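Local coordinates for uncharacterized protein ABO_0056 (Alcanivorax borkumensis, PDB 3H35) that is of unknown function but belongs to the abortive infection alpha family, so it may act in phage defence, its helix-turn-helix clan hinting at nucleic-acid binding, at residues Ala72-Tyr77 / Ser139-Ala144; Asn111-Phe114 / Leu118-Ala121; Ser122-Thr125 / Asp131-Leu134. One frame throughout, in Å; residues are numbered along the deposited sequence.

Interaction 1: Ala72-Tyr77 / Ser139-Ala144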
ATOM      1  N   ALA A  72      11.890  -9.047  15.830  1.00 26.74           N
ATOM      2  CA  ALA A  72      11.346 -10.243  15.206  1.00 27.13           C
ATOM      3  C   ALA A  72      10.046  -9.903  14.483  1.00 26.70           C
ATOM      4  O   ALA A  72       9.201  -9.148  14.990  1.00 26.92           O
ATOM      5  CB  ALA A  72      11.119 -11.370  16.239  1.00 27.67           C
ATOM      6  N   LEU A  73       9.899 -10.450  13.291  1.00 26.48           N
ATOM      7  CA  LEU A  73       8.729 -10.260  12.473  1.00 26.68           C
ATOM      8  C   LEU A  73       8.277 -11.593  11.948  1.00 27.28           C
ATOM      9  O   LEU A  73       9.061 -12.353  11.403  1.00 27.86           O
ATOM     10  CB  LEU A  73       9.101  -9.351  11.277  1.00 26.89           C
ATOM     11  CG  LEU A  73       7.977  -8.815  10.386  1.00 27.51           C
ATOM     12  CD1 LEU A  73       6.997  -7.967  11.229  1.00 25.20           C
ATOM     13  CD2 LEU A  73       8.580  -8.010   9.235  1.00 27.54           C
ATOM     14  N   LEU A  74       7.018 -11.905  12.129  1.00 27.65           N
ATOM     15  CA  LEU A  74       6.441 -13.075  11.464  1.00 28.31           C
ATOM     16  C   LEU A  74       5.588 -12.561  10.331  1.00 27.81           C
ATOM     17  O   LEU A  74       4.762 -11.663  10.517  1.00 28.39           O
ATOM     18  CB  LEU A  74       5.556 -13.896  12.421  1.00 28.52           C
ATOM     19  CG  LEU A  74       6.158 -14.514  13.685  1.00 29.28           C
ATOM     20  CD1 LEU A  74       5.033 -15.311  14.419  1.00 28.98           C
ATOM     21  CD2 LEU A  74       7.356 -15.381  13.343  1.00 28.32           C
ATOM     22  N   THR A  75       5.808 -13.099   9.149  1.00 27.82           N
ATOM     23  CA  THR A  75       5.041 -12.714   7.994  1.00 27.26           C
ATOM     24  C   THR A  75       4.275 -13.925   7.472  1.00 27.18           C
ATOM     25  O   THR A  75       4.841 -14.994   7.294  1.00 26.98           O
ATOM     26  CB  THR A  75       5.986 -12.138   6.919  1.00 28.59           C
ATOM     27  OG1 THR A  75       6.733 -11.013   7.457  1.00 27.34           O
ATOM     28  CG2 THR A  75       5.203 -11.743   5.700  1.00 25.28           C
ATOM     29  N   LEU A  76       2.978 -13.756   7.265  1.00 26.08           N
ATOM     30  CA  LEU A  76       2.149 -14.763   6.658  1.00 25.40           C
ATOM     31  C   LEU A  76       2.040 -14.441   5.194  1.00 26.48           C
ATOM     32  O   LEU A  76       1.583 -13.353   4.790  1.00 25.03           O
ATOM     33  CB  LEU A  76       0.773 -14.821   7.309  1.00 24.56           C
ATOM     34  CG  LEU A  76       0.750 -15.267   8.766  1.00 25.60           C
ATOM     35  CD1 LEU A  76      -0.696 -15.206   9.337  1.00 25.94           C
ATOM     36  CD2 LEU A  76       1.361 -16.667   8.943  1.00 26.15           C
ATOM     37  N   TYR A  77       2.497 -15.415   4.409  1.00 27.01           N
ATOM     38  CA  TYR A  77       2.484 -15.392   2.974  1.00 26.92           C
ATOM     39  C   TYR A  77       1.439 -16.336   2.435  1.00 27.91           C
ATOM     40  O   TYR A  77       1.273 -17.450   2.932  1.00 26.48           O
ATOM     41  CB  TYR A  77       3.820 -15.874   2.435  1.00 27.10           C
ATOM     42  CG  TYR A  77       4.903 -14.862   2.505  1.00 27.84           C
ATOM     43  CD1 TYR A  77       5.107 -13.964   1.478  1.00 31.89           C
ATOM     44  CD2 TYR A  77       5.727 -14.789   3.602  1.00 31.88           C
ATOM     45  CE1 TYR A  77       6.146 -12.997   1.546  1.00 34.50           C
ATOM     46  CE2 TYR A  77       6.765 -13.845   3.683  1.00 33.70           C
ATOM     47  CZ  TYR A  77       6.956 -12.953   2.655  1.00 33.68           C
ATOM     48  OH  TYR A  77       7.954 -12.032   2.759  1.00 35.63           O
ATOM     49  N   SER A 139      -1.538 -16.253  21.061  1.00 34.04           N
ATOM     50  CA  SER A 139      -2.856 -16.762  20.699  1.00 34.33           C
ATOM     51  C   SER A 139      -3.564 -15.924  19.603  1.00 33.51           C
ATOM     52  O   SER A 139      -4.289 -16.482  18.799  1.00 33.38           O
ATOM     53  CB  SER A 139      -3.737 -16.887  21.944  1.00 33.95           C
ATOM     54  OG  SER A 139      -3.946 -15.593  22.507  1.00 37.35           O
ATOM     55  N   ASP A 140      -3.346 -14.609  19.575  1.00 33.34           N
ATOM     56  CA  ASP A 140      -3.970 -13.742  18.577  1.00 33.65           C
ATOM     57  C   ASP A 140      -3.379 -13.991  17.204  1.00 32.45           C
ATOM     58  O   ASP A 140      -4.094 -14.043  16.226  1.00 32.43           O
ATOM     59  CB  ASP A 140      -3.772 -12.259  18.897  1.00 34.43           C
ATOM     60  CG  ASP A 140      -4.541 -11.808  20.121  1.00 38.20           C
ATOM     61  OD1 ASP A 140      -5.722 -12.188  20.299  1.00 41.14           O
ATOM     62  OD2 ASP A 140      -3.949 -11.039  20.904  1.00 48.05           O
ATOM     63  N   PHE A 141      -2.062 -14.078  17.137  1.00 31.21           N
ATOM     64  CA  PHE A 141      -1.411 -14.441  15.910  1.00 30.68           C
ATOM     65  C   PHE A 141      -1.955 -15.786  15.395  1.00 30.57           C
ATOM     66  O   PHE A 141      -2.284 -15.934  14.202  1.00 30.55           O
ATOM     67  CB  PHE A 141       0.089 -14.549  16.146  1.00 31.05           C
ATOM     68  CG  PHE A 141       0.810 -15.125  14.991  1.00 29.25           C
ATOM     69  CD1 PHE A 141       1.034 -14.358  13.867  1.00 29.85           C
ATOM     70  CD2 PHE A 141       1.219 -16.438  15.008  1.00 28.80           C
ATOM     71  CE1 PHE A 141       1.653 -14.908  12.747  1.00 29.62           C
ATOM     72  CE2 PHE A 141       1.845 -17.000  13.904  1.00 30.29           C
ATOM     73  CZ  PHE A 141       2.049 -16.219  12.764  1.00 29.07           C
ATOM     74  N   ARG A 142      -2.073 -16.760  16.300  1.00 29.37           N
ATOM     75  CA  ARG A 142      -2.483 -18.091  15.908  1.00 29.27           C
ATOM     76  C   ARG A 142      -3.891 -18.065  15.383  1.00 28.76           C
ATOM     77  O   ARG A 142      -4.211 -18.767  14.434  1.00 27.41           O
ATOM     78  CB  ARG A 142      -2.374 -19.084  17.083  1.00 29.44           C
ATOM     79  CG  ARG A 142      -0.948 -19.548  17.389  1.00 33.48           C
ATOM     80  CD  ARG A 142      -0.251 -20.081  16.140  1.00 38.12           C
ATOM     81  NE  ARG A 142       1.142 -20.501  16.356  1.00 43.72           N
ATOM     82  CZ  ARG A 142       1.921 -21.080  15.427  1.00 46.34           C
ATOM     83  NH1 ARG A 142       1.464 -21.356  14.206  1.00 46.33           N
ATOM     84  NH2 ARG A 142       3.162 -21.416  15.728  1.00 48.49           N
ATOM     85  N   LYS A 143      -4.731 -17.257  16.013  1.00 28.90           N
ATOM     86  CA  LYS A 143      -6.094 -17.050  15.545  1.00 30.49           C
ATOM     87  C   LYS A 143      -6.126 -16.464  14.114  1.00 29.23           C
ATOM     88  O   LYS A 143      -6.874 -16.933  13.266  1.00 28.27           O
ATOM     89  CB  LYS A 143      -6.796 -16.096  16.493  1.00 31.73           C
ATOM     90  CG  LYS A 143      -8.287 -16.008  16.310  1.00 37.43           C
ATOM     91  CD  LYS A 143      -8.864 -14.856  17.155  1.00 43.50           C
ATOM     92  CE  LYS A 143     -10.395 -14.814  17.110  1.00 46.57           C
ATOM     93  NZ  LYS A 143     -10.933 -16.062  17.720  1.00 51.12           N
ATOM     94  N   ALA A 144      -5.314 -15.446  13.869  1.00 27.94           N
ATOM     95  CA  ALA A 144      -5.256 -14.794  12.541  1.00 27.34           C
ATOM     96  C   ALA A 144      -4.778 -15.814  11.494  1.00 26.90           C
ATOM     97  O   ALA A 144      -5.355 -15.939  10.419  1.00 26.37           O
ATOM     98  CB  ALA A 144      -4.307 -13.579  12.555  1.00 27.02           C
TER
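Leu74 and Phe141 are the closest CA pair of the two segments, 9.1 Å apart, with Leu76 and Ala144 following at 9.5 Å. That spacing leaves room for one layer of side chains between strand 72-77 and the first turns of the helix at 139-144, and no hydrogen bond crosses it. Phe141 makes both side-chain contacts from the helix. Its CG lies anti to the backbone N (chi1 171°), which swings the ring out toward the strand. Leu74 CD1 sits over one face, 3.7 Å from the ring centroid and 17° off the normal, a CH-pi contact displaced toward the rim; its shortest distance is 3.5 Å, to Phe141 CZ. Two residues on, and so on the same side of the strand, Leu76 brings CD2 to 3.9 Å from that same Phe141 CZ, while Thr75 between them directs its CB away from the helix. The contact is therefore wholly apolar and buried. Around it, Leu74 also touches Cys135 and Glu136 of helix 129-137, Phe141 meets the Tyr91 ring, and strand 71-77 is hydrogen-bonded between strands 87-91 and 156-164. Helix 139-151 thus lies against the sheet, with Phe141 reaching Ile157 as well and Ala144 touching Tyr89.

Interaction 2: Asn111-Phe114 / Leu118-Ala121. With EDO (1,2-ethanediol), chain D.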
ATOM      1  N   ASN A 111       0.636  -3.142   9.368  1.00 25.28           N
ATOM      2  CA  ASN A 111       0.094  -2.956   8.024  1.00 24.23           C
ATOM      3  C   ASN A 111       0.221  -1.493   7.600  1.00 25.08           C
ATOM      4  O   ASN A 111       0.625  -1.214   6.496  1.00 25.15           O
ATOM      5  CB  ASN A 111      -1.363  -3.345   7.941  1.00 24.71           C
ATOM      6  CG  ASN A 111      -1.811  -3.527   6.521  1.00 25.97           C
ATOM      7  OD1 ASN A 111      -1.552  -4.577   5.919  1.00 28.85           O
ATOM      8  ND2 ASN A 111      -2.375  -2.497   5.948  1.00 25.25           N
ATOM      9  N   HIS A 112      -0.114  -0.571   8.500  1.00 24.37           N
ATOM     10  CA  HIS A 112       0.020   0.851   8.221  1.00 24.76           C
ATOM     11  C   HIS A 112       1.484   1.307   8.037  1.00 24.11           C
ATOM     12  O   HIS A 112       1.774   2.020   7.091  1.00 24.16           O
ATOM     13  CB  HIS A 112      -0.626   1.666   9.360  1.00 24.71           C
ATOM     14  CG  HIS A 112      -0.690   3.151   9.095  1.00 24.44           C
ATOM     15  ND1 HIS A 112      -1.616   3.722   8.252  1.00 22.69           N
ATOM     16  CD2 HIS A 112       0.074   4.170   9.556  1.00 25.34           C
ATOM     17  CE1 HIS A 112      -1.435   5.026   8.218  1.00 22.84           C
ATOM     18  NE2 HIS A 112      -0.403   5.327   8.994  1.00 24.13           N
ATOM     19  N   LEU A 113       2.388   0.923   8.941  1.00 23.37           N
ATOM     20  CA  LEU A 113       3.804   1.312   8.824  1.00 24.21           C
ATOM     21  C   LEU A 113       4.403   0.818   7.508  1.00 24.49           C
ATOM     22  O   LEU A 113       5.121   1.550   6.840  1.00 25.12           O
ATOM     23  CB  LEU A 113       4.642   0.776  10.003  1.00 24.28           C
ATOM     24  CG  LEU A 113       4.319   1.406  11.364  1.00 25.53           C
ATOM     25  CD1 LEU A 113       5.065   0.682  12.482  1.00 23.86           C
ATOM     26  CD2 LEU A 113       4.644   2.925  11.341  1.00 22.15           C
ATOM     27  N   PHE A 114       4.087  -0.408   7.134  1.00 24.20           N
ATOM     28  CA  PHE A 114       4.506  -0.960   5.812  1.00 25.37           C
ATOM     29  C   PHE A 114       3.830  -0.231   4.674  1.00 25.20           C
ATOM     30  O   PHE A 114       4.517   0.123   3.729  1.00 24.80           O
ATOM     31  CB  PHE A 114       4.290  -2.496   5.663  1.00 24.61           C
ATOM     32  CG  PHE A 114       5.396  -3.308   6.306  1.00 26.83           C
ATOM     33  CD1 PHE A 114       6.557  -3.604   5.614  1.00 25.88           C
ATOM     34  CD2 PHE A 114       5.296  -3.708   7.626  1.00 25.44           C
ATOM     35  CE1 PHE A 114       7.594  -4.354   6.223  1.00 26.10           C
ATOM     36  CE2 PHE A 114       6.333  -4.409   8.241  1.00 26.18           C
ATOM     37  CZ  PHE A 114       7.484  -4.741   7.518  1.00 25.78           C
ATOM     38  N   LEU A 118       7.431   3.111   5.778  1.00 24.05           N
ATOM     39  CA  LEU A 118       8.209   3.603   6.898  1.00 24.46           C
ATOM     40  C   LEU A 118       9.147   2.546   7.478  1.00 25.29           C
ATOM     41  O   LEU A 118      10.097   2.901   8.180  1.00 26.70           O
ATOM     42  CB  LEU A 118       7.280   4.134   8.014  1.00 25.14           C
ATOM     43  CG  LEU A 118       6.405   5.342   7.664  1.00 26.08           C
ATOM     44  CD1 LEU A 118       5.517   5.840   8.842  1.00 20.60           C
ATOM     45  CD2 LEU A 118       7.286   6.479   7.076  1.00 26.06           C
ATOM     46  N   VAL A 119       8.861   1.268   7.205  1.00 24.60           N
ATOM     47  CA  VAL A 119       9.633   0.140   7.708  1.00 24.84           C
ATOM     48  C   VAL A 119       9.881  -0.858   6.564  1.00 25.69           C
ATOM     49  O   VAL A 119       9.205  -0.802   5.521  1.00 25.90           O
ATOM     50  CB  VAL A 119       8.889  -0.567   8.840  1.00 24.65           C
ATOM     51  CG1 VAL A 119       8.676   0.377  10.054  1.00 22.95           C
ATOM     52  CG2 VAL A 119       7.541  -1.183   8.364  1.00 23.12           C
ATOM     53  N   ILE A 120      10.821  -1.766   6.758  1.00 25.89           N
ATOM     54  CA  ILE A 120      11.093  -2.831   5.795  1.00 27.17           C
ATOM     55  C   ILE A 120      11.203  -4.142   6.536  1.00 27.76           C
ATOM     56  O   ILE A 120      11.372  -4.132   7.759  1.00 28.29           O
ATOM     57  CB  ILE A 120      12.380  -2.619   4.982  1.00 27.95           C
ATOM     58  CG1 ILE A 120      13.579  -2.409   5.922  1.00 29.02           C
ATOM     59  CG2 ILE A 120      12.198  -1.472   3.997  1.00 27.97           C
ATOM     60  CD1 ILE A 120      14.922  -2.344   5.194  1.00 34.64           C
ATOM     61  N   ALA A 121      11.086  -5.250   5.782  1.00 27.54           N
ATOM     62  CA  ALA A 121      11.314  -6.594   6.284  1.00 28.30           C
ATOM     63  C   ALA A 121      12.593  -7.133   5.669  1.00 29.05           C
ATOM     64  O   ALA A 121      12.817  -6.967   4.487  1.00 31.28           O
ATOM     65  CB  ALA A 121      10.130  -7.515   5.947  1.00 27.36           C
TER
HETATM   66  C1  EDO D 184       1.475  -6.188   6.654  1.00 54.35           C
HETATM   67  O1  EDO D 184       0.094  -6.546   6.475  1.00 54.43           O
HETATM   68  C2  EDO D 184       2.070  -5.542   5.422  1.00 51.78           C
HETATM   69  O2  EDO D 184       3.435  -5.919   5.347  1.00 49.95           O
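The Phe114 ring has Val119 on one face and the ethanediol on the opposite side. Val119 CG2 stands over the ring centre, its distance to the centroid 3.4 Å and its direction 9° off the normal, which defines a CH-pi contact. Across the ring plane from it, ethanediol O2 lies off-centre, past the CG end of the ring, 3.4 Å from Phe114 CG. At the edge, in the ring plane, is the backbone N of Ala121, 3.6 Å from Phe114 CE1, and Ala121 CB also reaches the ring. Although the CA–CB bond of Phe114 leads away from the strand, CG lies beside the backbone N (chi1 -81°), which brings the ring back over Val119. Leu113 CB also meets Val119 CG2, and Leu113 CD2 meets Leu118 CD1 at 3.9 Å, the two leucines crossing at about a right angle. The backbone closes the turn from helix to strand: Leu118 N donates to Leu113 O at 3.0 Å, with an N-H...O angle of 159°. Ethanediol, probably from the crystallisation liquor, gives O1 to Asn111 OD1 at 2.6 Å and also bonds Arg90. Glu86 of the second subunit packs on Phe114 as well. Val119 thus gives the ring an aliphatic contact on one face, while Arg90, hydrogen-bonded to the adventitious diol, makes a cation-pi contact with Phe114 that would probably polarise the ring.

Interaction 3: Ser122-Thr125 / Asp131-Leu134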
ATOM      1  N   SER A 122      13.458  -7.750   6.453  1.00 29.67           N
ATOM      2  CA  SER A 122      14.617  -8.440   5.891  1.00 30.60           C
ATOM      3  C   SER A 122      14.613  -9.827   6.460  1.00 31.74           C
ATOM      4  O   SER A 122      13.675 -10.233   7.183  1.00 30.62           O
ATOM      5  CB  SER A 122      15.919  -7.702   6.227  1.00 30.78           C
ATOM      6  OG  SER A 122      16.117  -7.607   7.641  1.00 31.92           O
ATOM      7  N   ASP A 123      15.647 -10.590   6.124  1.00 33.19           N
ATOM      8  CA  ASP A 123      15.682 -12.003   6.504  1.00 34.16           C
ATOM      9  C   ASP A 123      15.806 -12.242   7.985  1.00 33.43           C
ATOM     10  O   ASP A 123      16.253 -11.379   8.752  1.00 32.16           O
ATOM     11  CB  ASP A 123      16.873 -12.711   5.856  1.00 35.73           C
ATOM     12  CG  ASP A 123      16.605 -13.112   4.436  1.00 41.28           C
ATOM     13  OD1 ASP A 123      15.538 -12.735   3.876  1.00 47.56           O
ATOM     14  OD2 ASP A 123      17.482 -13.804   3.875  1.00 48.92           O
ATOM     15  N   PHE A 124      15.455 -13.479   8.318  1.00 32.56           N
ATOM     16  CA  PHE A 124      15.568 -14.044   9.636  1.00 32.88           C
ATOM     17  C   PHE A 124      16.834 -13.585  10.324  1.00 31.42           C
ATOM     18  O   PHE A 124      17.872 -13.536   9.692  1.00 31.14           O
ATOM     19  CB  PHE A 124      15.608 -15.574   9.445  1.00 33.20           C
ATOM     20  CG  PHE A 124      15.959 -16.335  10.665  1.00 34.72           C
ATOM     21  CD1 PHE A 124      15.026 -16.530  11.660  1.00 39.31           C
ATOM     22  CD2 PHE A 124      17.211 -16.905  10.800  1.00 38.64           C
ATOM     23  CE1 PHE A 124      15.335 -17.266  12.798  1.00 40.32           C
ATOM     24  CE2 PHE A 124      17.539 -17.634  11.916  1.00 38.82           C
ATOM     25  CZ  PHE A 124      16.600 -17.809  12.931  1.00 41.29           C
ATOM     26  N   THR A 125      16.743 -13.248  11.609  1.00 30.78           N
ATOM     27  CA  THR A 125      17.941 -12.974  12.424  1.00 30.14           C
ATOM     28  C   THR A 125      18.072 -14.018  13.518  1.00 30.02           C
ATOM     29  O   THR A 125      17.201 -14.140  14.378  1.00 29.05           O
ATOM     30  CB  THR A 125      17.895 -11.555  13.041  1.00 30.02           C
ATOM     31  OG1 THR A 125      17.793 -10.618  11.975  1.00 29.40           O
ATOM     32  CG2 THR A 125      19.163 -11.269  13.872  1.00 29.09           C
ATOM     33  N   ASP A 131      12.504 -14.607  20.438  1.00 31.02           N
ATOM     34  CA  ASP A 131      11.383 -13.734  20.088  1.00 31.07           C
ATOM     35  C   ASP A 131      10.418 -14.311  19.046  1.00 30.04           C
ATOM     36  O   ASP A 131       9.204 -14.182  19.176  1.00 29.73           O
ATOM     37  CB  ASP A 131      11.893 -12.377  19.624  1.00 31.97           C
ATOM     38  CG  ASP A 131      12.478 -11.571  20.777  1.00 33.14           C
ATOM     39  OD1 ASP A 131      11.710 -11.248  21.700  1.00 37.35           O
ATOM     40  OD2 ASP A 131      13.695 -11.302  20.776  1.00 35.73           O
ATOM     41  N   TYR A 132      10.949 -14.944  18.014  1.00 29.37           N
ATOM     42  CA  TYR A 132      10.077 -15.608  17.055  1.00 29.38           C
ATOM     43  C   TYR A 132       9.187 -16.636  17.756  1.00 29.89           C
ATOM     44  O   TYR A 132       7.987 -16.719  17.466  1.00 29.63           O
ATOM     45  CB  TYR A 132      10.890 -16.315  15.988  1.00 29.12           C
ATOM     46  CG  TYR A 132      11.689 -15.386  15.089  1.00 28.86           C
ATOM     47  CD1 TYR A 132      11.057 -14.469  14.264  1.00 26.21           C
ATOM     48  CD2 TYR A 132      13.082 -15.460  15.036  1.00 28.11           C
ATOM     49  CE1 TYR A 132      11.794 -13.608  13.449  1.00 26.70           C
ATOM     50  CE2 TYR A 132      13.818 -14.622  14.232  1.00 28.60           C
ATOM     51  CZ  TYR A 132      13.174 -13.693  13.423  1.00 27.72           C
ATOM     52  OH  TYR A 132      13.933 -12.869  12.609  1.00 27.01           O
ATOM     53  N   GLU A 133       9.799 -17.412  18.672  1.00 30.32           N
ATOM     54  CA  GLU A 133       9.108 -18.442  19.419  1.00 31.09           C
ATOM     55  C   GLU A 133       8.015 -17.850  20.278  1.00 31.26           C
ATOM     56  O   GLU A 133       6.884 -18.325  20.246  1.00 32.33           O
ATOM     57  CB  GLU A 133      10.097 -19.275  20.258  1.00 31.10           C
ATOM     58  CG  GLU A 133      11.023 -20.117  19.403  1.00 31.55           C
ATOM     59  CD  GLU A 133      12.201 -20.757  20.166  1.00 35.61           C
ATOM     60  OE1 GLU A 133      12.316 -20.596  21.423  1.00 38.18           O
ATOM     61  OE2 GLU A 133      13.023 -21.428  19.493  1.00 31.92           O
ATOM     62  N   LEU A 134       8.325 -16.790  21.013  1.00 31.67           N
ATOM     63  CA  LEU A 134       7.289 -16.048  21.728  1.00 31.82           C
ATOM     64  C   LEU A 134       6.183 -15.568  20.790  1.00 32.19           C
ATOM     65  O   LEU A 134       5.011 -15.672  21.135  1.00 32.38           O
ATOM     66  CB  LEU A 134       7.860 -14.822  22.440  1.00 31.79           C
ATOM     67  CG  LEU A 134       8.811 -15.060  23.596  1.00 34.43           C
ATOM     68  CD1 LEU A 134       9.309 -13.691  24.051  1.00 34.80           C
ATOM     69  CD2 LEU A 134       8.170 -15.904  24.788  1.00 33.89           C
TER
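Tyr132 reaches from its helix to the chain just past strand 119-123, where Thr125 N donates to Tyr132 OH at 3.0 Å along a nearly straight path, the N-H...O angle being 170°. Beside this bond the rings of Phe124 and Tyr132 lie with planes 24° apart and centroids separated by 5.2 Å, so far slid past each other that they barely overlap. Phe124 CD1 and CE1 both come to 3.4 Å from Tyr132 CE2. The Phe124 chi1 of 170°, with CG opposite the backbone N, sets its side chain obliquely to that of Tyr132. Thr125 O also lies at the edge of the Tyr132 ring, in its plane, 3.4 Å from Tyr132 CE2. Further out, the phenol oxygen also bonds Glu160 O, and Thr125 OG1 bonds Thr161 OG1. The side chains of both Phe124 and Tyr132 touch Arg159, and Ala72 and Leu74 pack on Tyr132 from strand 71-77. Two backbone partners in different parts of the chain therefore fix where the tyrosine hydroxyl sits. As a whole, this is a strand-to-helix connection at the margin of an antiparallel sheet, in which a helix tyrosine ties the chain just past strand 119-123, an outer strand within this chain, to strand 156-164.

All three contacts serve the same antiparallel sheet, each joining a helix to a strand or its end. Interactions 1 and 2 are buried, whereas interaction 3 is only partly so. From contact centre to chain centre they lie about 13, 4 and 14 Å away, so burial, not depth, parallels the apolar character of the side-chain packing. Interaction 1 is purely apolar, interaction 2 adds a backbone bond and a bound diol, and interaction 3 combines a hydroxyl bond with a slid aromatic pair. Interactions 2 and 3 share strand 119-123, one after the other. Strand 72-77 meets both: Leu73 CD2 lies 3.7 Å from Ala121 CB of interaction 2, and Ala72 CB 3.6 Å from Asp131 CB of interaction 3.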